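Local coordinates for protein cytosol aminopeptidase (Coxiella burnetii, PDB 3IJ3) that probably removes amino acids from the N termini of peptides as a manganese-dependent metallopeptidase of the M17 (leucyl aminopeptidase) family, at residues L231-K236 with L298-V303; Y95-D100 with P459-G464; Q384-A389 with R471-Y476. All coordinates share one frame; numbering follows the deposited sequence. Where two conformers were deposited one is given.

Interaction 1 (L231-K236 with L298-V303); sequences LLIDLK and LLIPAV. With SO4 (sulfate ion), chain G.
Asp234, a buried carboxylate among mostly apolar neighbours in the strand pair, lies alongside Leu299, both side chains pointing the same way, and Leu299 CD2 comes within 3.5 Å of Asp234 CG. The acid's charge is met by Arg297 through a salt bridge from OD2, which would be expected to keep it ionised. The backbones form an antiparallel ladder of the catalytic domain's mixed sheet, with hydrogen-bonded pairs at Leu231–Ala302, Ile233–Ile300 and Leu235–Leu298. Each of these pairs makes two N-H···O bonds; the one from Ile233 N to Ile300 O, 2.9 Å, is almost straight at 179°. Pro301 sits in a non-hydrogen-bonded pair opposite Leu232, so its lack of an N-H costs the ladder nothing. On the same face as Ile233, Leu231 CD1 reaches Ala302 CB at 3.7 Å, its CG wedged between backbone N and carbonyl carbon (chi1 56°). Ile233 and Ile300 run side by side, Ile233 CD1 lying 4.0 Å from Ile300 CG2. At the strand end, the extended Lys236 gives NZ to sulfate O3 at 2.6 Å; Lys203 and Arg295 bind the same anion. Strand 203-208 flanks 231-236 and strand 244-252 flanks 298-303, while helices 186-200 and 275-289 cover the face of Ile233 and Ile300, and helix 217-223 packs on Leu232 and Pro301.

Interaction 2 (Y95-D100 with P459-G464); sequences YEYSWD and PGRPIG
Arg461 lays its guanidinium flat over the indole of Trp99, the two planes only 11° apart and their centres 3.9 Å from each other. This is a stacked cation-pi contact between two irregular loops, one in the N-terminal domain and the other in the catalytic domain of the M17 fold. Arg461 CZ stands over the five-membered ring, 10° off its normal, while CD of the same side chain sits over the six-membered ring in a CH-pi contact, so the arginine spans both rings of the indole on one face. The bend at chi3 (-70°) folds the guanidinium back toward its own loop, where NE and NH2 grip Pro459 O side-on at 2.8 and 3.0 Å. That carbonyl oxygen lies nearly in the guanidinium plane. NH2 donates to a lone pair of that oxygen, in the carbonyl plane, whereas NE approaches from above the plane. Two bonds to one acceptor, in addition to the stack, would restrict rotation of the group and hold it flat against the ring.

The loop backbone packs against the same indole: Pro459 O is 3.5 Å from Trp99 CE3, and Gly460 O approaches CZ3. Gly460 has a positive phi, and its lack of a side chain leaves room for CE3 beside its CA. Gly460 O also accepts a hydrogen bond from Arg174, and Trp99 touches Leu135 of helix 123-135. Pro459 extends the contact past the ring, its CB lying against the Trp99 backbone. Tyr97 joins through water: the water lies in the plane of the phenol ring at its edge, 2.5 Å from Tyr97 OH, and accepts from Arg461 NH2 at 2.7 Å.

Interaction 3 (Q384-A389 with R471-Y476); sequences QALIDA and RAVFHY
Helix segments 384-389 and 471-476 cross at 116° between their N-to-C directions, with axes 8.3 Å apart at closest approach and the CA atoms of Ala389 and Ala472 the nearest pair across the segments. This is helix-helix packing within the catalytic domain, made close by small residues at the crossing. Ala389 CB fits against the other helix's backbone, 3.2 Å from Ala472 O, with His475 CD2 on another flank at 3.6 Å. No hydrogen bond joins the segments; the contact is mainly apolar. Leu386 directs CD2 to the root of the tyrosine, 3.7 Å from Tyr476 CB, the two side chains crossing at an angle, and the same methyl meets Val473 CG2 at 4.2 Å. Placing CG of Tyr476 opposite its backbone N (chi1 166°) carries the ring past Leu386 to Ala385. Val473 also touches Ile355 of strand 353-359 and Leu283 of helix 275-289, which places the crossing beside the central sheet. Nearby, Asp395 accepts a hydrogen bond from Ala472 N, and a triethylene glycol, probably from the crystallisation liquor, lies next to Tyr476. At the far end of the contact, the Ala385 methyl meets the tyrosine ring obliquely, with CB 3.5 Å from Tyr476 CE1.

From the N terminus, residues 95-100 come first, in the N-terminal domain, and wait until 459-464 to close interaction 2, a loop of some 360 residues. Interaction 1 is nested inside it: 231-236 pairs with 298-303 after about 60 residues, completing its own part of the central sheet before 384-389 is reached. That helix opens interaction 3, which 471-476 closes only after interaction 2 has closed, so interactions 2 and 3 cross. Interaction 2 ties the two domains together, whereas interactions 1 and 3 join strands and helices within the catalytic domain. None touch: interactions 2 and 3 come nearest, about 8 Å between closest atoms.

Interaction 1 (L231-K236 with L298-V303)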
loop_
_atom_site.group_PDB
_atom_site.type_symbol
_atom_site.label_atom_id
_atom_site.label_comp_id
_atom_site.label_asym_id
_atom_site.label_seq_id
_atom_site.Cartn_x
_atom_site.Cartn_y
_atom_site.Cartn_z
ATOM N N LEU A 231 -3.917 -34.158 8.604
ATOM C CA LEU A 231 -3.608 -35.587 8.522
ATOM C C LEU A 231 -2.529 -35.850 7.490
ATOM O O LEU A 231 -2.154 -34.955 6.730
ATOM C CB LEU A 231 -4.878 -36.368 8.242
ATOM C CG LEU A 231 -5.695 -36.009 7.014
ATOM C CD1 LEU A 231 -5.098 -36.762 5.839
ATOM C CD2 LEU A 231 -7.166 -36.358 7.104
ATOM N N LEU A 232 -1.996 -37.065 7.524
ATOM C CA LEU A 232 -1.030 -37.520 6.545
ATOM C C LEU A 232 -1.602 -38.768 5.898
ATOM O O LEU A 232 -2.021 -39.702 6.584
ATOM C CB LEU A 232 0.323 -37.834 7.180
ATOM C CG LEU A 232 1.381 -38.454 6.265
ATOM C CD1 LEU A 232 1.813 -37.489 5.145
ATOM C CD2 LEU A 232 2.567 -38.892 7.086
ATOM N N ILE A 233 -1.679 -38.743 4.579
ATOM C CA ILE A 233 -2.146 -39.888 3.778
ATOM C C ILE A 233 -0.900 -40.643 3.285
ATOM O O ILE A 233 -0.021 -40.026 2.694
ATOM C CB ILE A 233 -2.942 -39.388 2.558
ATOM C CG1 ILE A 233 -4.123 -38.544 3.009
ATOM C CG2 ILE A 233 -3.426 -40.577 1.672
ATOM C CD1 ILE A 233 -4.629 -37.583 1.924
ATOM N N ASP A 234 -0.881 -41.971 3.455
ATOM C CA ASP A 234 0.262 -42.833 3.095
ATOM C C ASP A 234 -0.258 -44.063 2.362
ATOM O O ASP A 234 -0.858 -44.942 2.977
ATOM C CB ASP A 234 0.999 -43.210 4.389
ATOM C CG ASP A 234 2.322 -43.979 4.170
ATOM O OD1 ASP A 234 2.696 -44.274 3.031
ATOM O OD2 ASP A 234 3.009 -44.274 5.201
ATOM N N LEU A 235 -0.107 -44.069 1.043
ATOM C CA LEU A 235 -0.551 -45.170 0.189
ATOM C C LEU A 235 0.621 -45.989 -0.311
ATOM O O LEU A 235 1.679 -45.428 -0.657
ATOM C CB LEU A 235 -1.369 -44.631 -1.002
ATOM C CG LEU A 235 -1.780 -45.589 -2.151
ATOM C CD1 LEU A 235 -2.972 -45.044 -2.944
ATOM C CD2 LEU A 235 -0.599 -45.858 -3.117
ATOM N N LYS A 236 0.445 -47.316 -0.363
ATOM C CA LYS A 236 1.464 -48.212 -0.896
ATOM C C LYS A 236 0.856 -49.215 -1.873
ATOM O O LYS A 236 -0.259 -49.690 -1.686
ATOM C CB LYS A 236 2.227 -48.964 0.199
ATOM C CG LYS A 236 3.144 -48.062 0.988
ATOM C CD LYS A 236 3.977 -48.791 2.027
ATOM C CE LYS A 236 5.093 -47.861 2.531
ATOM N NZ LYS A 236 6.011 -48.518 3.511
ATOM N N LEU A 298 2.894 -43.221 -1.896
ATOM C CA LEU A 298 2.383 -41.863 -2.066
ATOM C C LEU A 298 2.125 -41.263 -0.694
ATOM O O LEU A 298 1.375 -41.832 0.112
ATOM C CB LEU A 298 1.090 -41.879 -2.887
ATOM C CG LEU A 298 0.241 -40.599 -2.909
ATOM C CD1 LEU A 298 0.942 -39.480 -3.725
ATOM C CD2 LEU A 298 -1.119 -40.890 -3.517
ATOM N N LEU A 299 2.772 -40.124 -0.414
ATOM C CA LEU A 299 2.647 -39.413 0.840
ATOM C C LEU A 299 2.087 -38.034 0.589
ATOM O O LEU A 299 2.661 -37.247 -0.183
ATOM C CB LEU A 299 4.028 -39.303 1.521
ATOM C CG LEU A 299 4.574 -40.593 2.110
ATOM C CD1 LEU A 299 6.101 -40.502 2.309
ATOM C CD2 LEU A 299 3.856 -40.878 3.450
ATOM N N ILE A 300 0.943 -37.741 1.221
ATOM C CA ILE A 300 0.298 -36.434 1.099
ATOM C C ILE A 300 -0.053 -35.833 2.473
ATOM O O ILE A 300 -0.932 -36.358 3.183
ATOM C CB ILE A 300 -1.015 -36.517 0.271
ATOM C CG1 ILE A 300 -0.722 -36.902 -1.176
ATOM C CG2 ILE A 300 -1.803 -35.203 0.353
ATOM C CD1 ILE A 300 -2.000 -37.305 -1.987
ATOM N N PRO A 301 0.681 -34.776 2.876
ATOM C CA PRO A 301 0.284 -34.028 4.061
ATOM C C PRO A 301 -0.958 -33.228 3.651
ATOM O O PRO A 301 -0.913 -32.466 2.657
ATOM C CB PRO A 301 1.473 -33.128 4.361
ATOM C CG PRO A 301 2.427 -33.286 3.257
ATOM C CD PRO A 301 1.997 -34.350 2.349
ATOM N N ALA A 302 -2.045 -33.386 4.391
ATOM C CA ALA A 302 -3.322 -32.735 4.051
ATOM C C ALA A 302 -3.746 -31.843 5.216
ATOM O O ALA A 302 -4.022 -32.326 6.326
ATOM C CB ALA A 302 -4.377 -33.789 3.701
ATOM N N VAL A 303 -3.737 -30.541 4.967
ATOM C CA VAL A 303 -4.053 -29.563 5.996
ATOM C C VAL A 303 -4.720 -28.316 5.427
ATOM O O VAL A 303 -4.805 -28.144 4.199
ATOM C CB VAL A 303 -2.719 -29.032 6.611
ATOM C CG1 VAL A 303 -1.750 -30.150 7.054
ATOM C CG2 VAL A 303 -1.959 -28.094 5.621
HETATM S S SO4 G . 5.992 -51.875 3.922
HETATM O O1 SO4 G . 4.536 -51.897 4.024
HETATM O O2 SO4 G . 6.484 -53.220 3.637
HETATM O O3 SO4 G . 6.387 -50.996 2.835
HETATM O O4 SO4 G . 6.582 -51.413 5.173
#

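Interaction 2 (Y95-D100 with P459-G464)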
loop_
_atom_site.group_PDB
_atom_site.type_symbol
_atom_site.label_atom_id
_atom_site.label_comp_id
_atom_site.label_asym_id
_atom_site.label_seq_id
_atom_site.Cartn_x
_atom_site.Cartn_y
_atom_site.Cartn_z
ATOM N N TYR A 95 1.717 -29.699 -38.098
ATOM C CA TYR A 95 1.150 -31.055 -38.062
ATOM C C TYR A 95 1.531 -31.880 -36.814
ATOM O O TYR A 95 0.954 -32.949 -36.583
ATOM C CB TYR A 95 1.436 -31.812 -39.366
ATOM C CG TYR A 95 0.714 -31.213 -40.562
ATOM C CD1 TYR A 95 -0.650 -31.442 -40.769
ATOM C CD2 TYR A 95 1.392 -30.421 -41.491
ATOM C CE1 TYR A 95 -1.324 -30.880 -41.896
ATOM C CE2 TYR A 95 0.729 -29.860 -42.596
ATOM C CZ TYR A 95 -0.618 -30.092 -42.789
ATOM O OH TYR A 95 -1.245 -29.537 -43.884
ATOM N N GLU A 96 2.473 -31.378 -36.010
ATOM C CA GLU A 96 2.895 -32.056 -34.769
ATOM C C GLU A 96 2.546 -31.290 -33.471
ATOM O O GLU A 96 2.957 -31.707 -32.392
ATOM C CB GLU A 96 4.406 -32.327 -34.797
ATOM C CG GLU A 96 4.881 -33.300 -35.882
ATOM C CD GLU A 96 4.847 -32.714 -37.287
ATOM O OE1 GLU A 96 4.420 -33.426 -38.225
ATOM O OE2 GLU A 96 5.231 -31.536 -37.456
ATOM N N TYR A 97 1.781 -30.199 -33.551
ATOM C CA TYR A 97 1.453 -29.403 -32.347
ATOM C C TYR A 97 0.393 -30.046 -31.416
ATOM O O TYR A 97 0.515 -29.979 -30.190
ATOM C CB TYR A 97 1.061 -27.983 -32.743
ATOM C CG TYR A 97 0.705 -27.114 -31.578
ATOM C CD1 TYR A 97 1.649 -26.818 -30.596
ATOM C CD2 TYR A 97 -0.554 -26.546 -31.468
ATOM C CE1 TYR A 97 1.328 -26.017 -29.519
ATOM C CE2 TYR A 97 -0.881 -25.734 -30.396
ATOM C CZ TYR A 97 0.069 -25.472 -29.428
ATOM O OH TYR A 97 -0.251 -24.671 -28.365
ATOM N N SER A 98 -0.644 -30.632 -31.996
ATOM C CA SER A 98 -1.691 -31.360 -31.232
ATOM C C SER A 98 -2.743 -30.567 -30.447
ATOM O O SER A 98 -3.927 -30.923 -30.520
ATOM C CB SER A 98 -1.052 -32.434 -30.328
ATOM O OG SER A 98 -0.273 -33.329 -31.120
ATOM N N TRP A 99 -2.353 -29.541 -29.676
ATOM C CA TRP A 99 -3.341 -28.770 -28.912
ATOM C C TRP A 99 -4.416 -28.099 -29.752
ATOM O O TRP A 99 -5.447 -27.746 -29.204
ATOM C CB TRP A 99 -2.730 -27.684 -27.997
ATOM C CG TRP A 99 -2.192 -28.124 -26.671
ATOM C CD1 TRP A 99 -0.906 -27.994 -26.229
ATOM C CD2 TRP A 99 -2.923 -28.746 -25.604
ATOM N NE1 TRP A 99 -0.788 -28.492 -24.958
ATOM C CE2 TRP A 99 -2.006 -28.967 -24.548
ATOM C CE3 TRP A 99 -4.255 -29.155 -25.443
ATOM C CZ2 TRP A 99 -2.375 -29.564 -23.341
ATOM C CZ3 TRP A 99 -4.628 -29.755 -24.231
ATOM C CH2 TRP A 99 -3.683 -29.950 -23.198
ATOM N N ASP A 100 -4.215 -27.889 -31.059
ATOM C CA ASP A 100 -5.304 -27.270 -31.844
ATOM C C ASP A 100 -6.551 -28.159 -31.776
ATOM O O ASP A 100 -7.697 -27.661 -31.800
ATOM C CB ASP A 100 -4.910 -27.039 -33.303
ATOM C CG ASP A 100 -3.785 -26.014 -33.464
ATOM O OD1 ASP A 100 -3.934 -24.889 -32.937
ATOM O OD2 ASP A 100 -2.789 -26.323 -34.158
ATOM N N PRO A 459 -7.310 -23.502 -26.077
ATOM C CA PRO A 459 -7.746 -24.785 -26.630
ATOM C C PRO A 459 -7.260 -25.973 -25.821
ATOM O O PRO A 459 -6.044 -26.140 -25.606
ATOM C CB PRO A 459 -7.141 -24.789 -28.039
ATOM C CG PRO A 459 -6.950 -23.356 -28.365
ATOM C CD PRO A 459 -6.508 -22.747 -27.056
ATOM N N GLY A 460 -8.225 -26.767 -25.356
ATOM C CA GLY A 460 -7.965 -27.955 -24.589
ATOM C C GLY A 460 -7.717 -27.697 -23.119
ATOM O O GLY A 460 -7.585 -28.655 -22.353
ATOM N N ARG A 461 -7.728 -26.423 -22.726
ATOM C CA ARG A 461 -7.344 -25.976 -21.360
ATOM C C ARG A 461 -8.325 -24.951 -20.767
ATOM O O ARG A 461 -8.111 -23.746 -20.845
ATOM C CB ARG A 461 -5.925 -25.407 -21.462
ATOM C CG ARG A 461 -4.876 -26.514 -21.716
ATOM C CD ARG A 461 -3.637 -25.987 -22.385
ATOM N NE ARG A 461 -3.944 -25.611 -23.775
ATOM C CZ ARG A 461 -3.119 -24.949 -24.591
ATOM N NH1 ARG A 461 -1.927 -24.553 -24.154
ATOM N NH2 ARG A 461 -3.499 -24.666 -25.841
ATOM N N PRO A 462 -9.429 -25.442 -20.207
ATOM C CA PRO A 462 -10.453 -24.572 -19.633
ATOM C C PRO A 462 -9.957 -23.880 -18.382
ATOM O O PRO A 462 -9.114 -24.425 -17.684
ATOM C CB PRO A 462 -11.593 -25.536 -19.294
ATOM C CG PRO A 462 -11.243 -26.854 -19.927
ATOM C CD PRO A 462 -9.801 -26.871 -20.158
ATOM N N ILE A 463 -10.483 -22.697 -18.108
ATOM C CA ILE A 463 -10.107 -21.951 -16.903
ATOM C C ILE A 463 -10.366 -22.804 -15.678
ATOM O O ILE A 463 -11.444 -23.381 -15.533
ATOM C CB ILE A 463 -10.894 -20.626 -16.778
ATOM C CG1 ILE A 463 -10.414 -19.590 -17.805
ATOM C CG2 ILE A 463 -10.681 -20.017 -15.403
ATOM C CD1 ILE A 463 -11.388 -18.378 -17.937
ATOM N N GLY A 464 -9.401 -22.851 -14.787
ATOM C CA GLY A 464 -9.488 -23.645 -13.553
ATOM C C GLY A 464 -8.310 -24.583 -13.409
ATOM O O GLY A 464 -7.249 -24.374 -14.010
HETATM O O HOH W 1 -2.418 -23.516 -28.016
#

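Interaction 3 (Q384-A389 with R471-Y476)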
loop_
_atom_site.group_PDB
_atom_site.type_symbol
_atom_site.label_atom_id
_atom_site.label_comp_id
_atom_site.label_asym_id
_atom_site.label_seq_id
_atom_site.Cartn_x
_atom_site.Cartn_y
_atom_site.Cartn_z
ATOM N N GLN A 384 18.526 -34.178 -16.031
ATOM C CA GLN A 384 18.696 -34.257 -17.482
ATOM C C GLN A 384 17.704 -35.231 -18.110
ATOM O O GLN A 384 17.153 -34.949 -19.170
ATOM C CB GLN A 384 20.132 -34.640 -17.844
ATOM C CG GLN A 384 21.201 -33.615 -17.400
ATOM C CD GLN A 384 21.061 -32.270 -18.067
ATOM O OE1 GLN A 384 21.485 -31.251 -17.512
ATOM N NE2 GLN A 384 20.465 -32.246 -19.257
ATOM N N ALA A 385 17.451 -36.355 -17.436
ATOM C CA ALA A 385 16.518 -37.365 -17.955
ATOM C C ALA A 385 15.087 -36.809 -17.993
ATOM O O ALA A 385 14.327 -37.061 -18.933
ATOM C CB ALA A 385 16.602 -38.654 -17.113
ATOM N N LEU A 386 14.739 -36.014 -16.984
ATOM C CA LEU A 386 13.398 -35.392 -16.927
ATOM C C LEU A 386 13.279 -34.306 -17.999
ATOM O O LEU A 386 12.202 -34.133 -18.605
ATOM C CB LEU A 386 13.102 -34.851 -15.526
ATOM C CG LEU A 386 12.778 -35.914 -14.464
ATOM C CD1 LEU A 386 12.921 -35.427 -12.994
ATOM C CD2 LEU A 386 11.397 -36.481 -14.741
ATOM N N ILE A 387 14.373 -33.564 -18.223
ATOM C CA ILE A 387 14.400 -32.562 -19.282
ATOM C C ILE A 387 14.195 -33.257 -20.641
ATOM O O ILE A 387 13.399 -32.788 -21.450
ATOM C CB ILE A 387 15.685 -31.714 -19.255
ATOM C CG1 ILE A 387 15.640 -30.746 -18.050
ATOM C CG2 ILE A 387 15.834 -30.919 -20.574
ATOM C CD1 ILE A 387 16.989 -30.166 -17.676
ATOM N N ASP A 388 14.913 -34.355 -20.876
ATOM C CA ASP A 388 14.749 -35.145 -22.121
ATOM C C ASP A 388 13.301 -35.613 -22.292
ATOM O O ASP A 388 12.729 -35.521 -23.392
ATOM C CB ASP A 388 15.663 -36.377 -22.116
ATOM C CG ASP A 388 17.143 -36.031 -22.290
ATOM O OD1 ASP A 388 17.446 -34.890 -22.694
ATOM O OD2 ASP A 388 17.999 -36.931 -22.041
ATOM N N ALA A 389 12.714 -36.119 -21.201
ATOM C CA ALA A 389 11.321 -36.582 -21.213
ATOM C C ALA A 389 10.364 -35.435 -21.551
ATOM O O ALA A 389 9.368 -35.634 -22.245
ATOM C CB ALA A 389 10.944 -37.225 -19.839
ATOM N N ARG A 471 2.985 -35.935 -17.773
ATOM C CA ARG A 471 3.308 -36.753 -18.926
ATOM C C ARG A 471 4.817 -36.918 -19.026
ATOM O O ARG A 471 5.296 -38.016 -19.287
ATOM C CB ARG A 471 2.728 -36.221 -20.242
ATOM C CG ARG A 471 1.199 -36.171 -20.254
ATOM C CD ARG A 471 0.662 -36.456 -21.632
ATOM N NE ARG A 471 1.056 -37.807 -22.023
ATOM C CZ ARG A 471 2.097 -38.094 -22.796
ATOM N NH1 ARG A 471 2.832 -37.123 -23.320
ATOM N NH2 ARG A 471 2.376 -39.351 -23.074
ATOM N N ALA A 472 5.558 -35.842 -18.760
ATOM C CA ALA A 472 7.031 -35.894 -18.814
ATOM C C ALA A 472 7.524 -36.859 -17.751
ATOM O O ALA A 472 8.335 -37.742 -18.031
ATOM C CB ALA A 472 7.655 -34.492 -18.563
ATOM N N VAL A 473 7.063 -36.671 -16.519
ATOM C CA VAL A 473 7.507 -37.549 -15.419
ATOM C C VAL A 473 7.151 -39.006 -15.704
ATOM O O VAL A 473 7.988 -39.889 -15.516
ATOM C CB VAL A 473 6.957 -37.135 -14.053
ATOM C CG1 VAL A 473 7.389 -38.153 -12.956
ATOM C CG2 VAL A 473 7.412 -35.701 -13.698
ATOM N N PHE A 474 5.925 -39.266 -16.167
ATOM C CA PHE A 474 5.536 -40.639 -16.458
ATOM C C PHE A 474 6.385 -41.265 -17.557
ATOM O O PHE A 474 6.754 -42.454 -17.482
ATOM C CB PHE A 474 4.034 -40.785 -16.768
ATOM C CG PHE A 474 3.603 -42.210 -16.838
ATOM C CD1 PHE A 474 3.502 -42.970 -15.684
ATOM C CD2 PHE A 474 3.328 -42.815 -18.054
ATOM C CE1 PHE A 474 3.160 -44.317 -15.730
ATOM C CE2 PHE A 474 2.962 -44.160 -18.103
ATOM C CZ PHE A 474 2.870 -44.904 -16.917
ATOM N N HIS A 475 6.668 -40.501 -18.613
ATOM C CA HIS A 475 7.535 -40.979 -19.687
ATOM C C HIS A 475 8.894 -41.410 -19.099
ATOM O O HIS A 475 9.420 -42.491 -19.416
ATOM C CB HIS A 475 7.719 -39.891 -20.752
ATOM C CG HIS A 475 8.712 -40.240 -21.806
ATOM N ND1 HIS A 475 8.353 -40.835 -22.996
ATOM C CD2 HIS A 475 10.055 -40.085 -21.849
ATOM C CE1 HIS A 475 9.440 -41.045 -23.721
ATOM N NE2 HIS A 475 10.485 -40.605 -23.043
ATOM N N TYR A 476 9.470 -40.554 -18.263
ATOM C CA TYR A 476 10.726 -40.854 -17.593
ATOM C C TYR A 476 10.635 -42.190 -16.814
ATOM O O TYR A 476 11.503 -43.060 -16.940
ATOM C CB TYR A 476 11.147 -39.690 -16.648
ATOM C CG TYR A 476 12.238 -40.137 -15.723
ATOM C CD1 TYR A 476 13.515 -40.344 -16.200
ATOM C CD2 TYR A 476 11.969 -40.483 -14.419
ATOM C CE1 TYR A 476 14.509 -40.818 -15.382
ATOM C CE2 TYR A 476 12.964 -40.953 -13.582
ATOM C CZ TYR A 476 14.234 -41.120 -14.075
ATOM O OH TYR A 476 15.234 -41.619 -13.281
#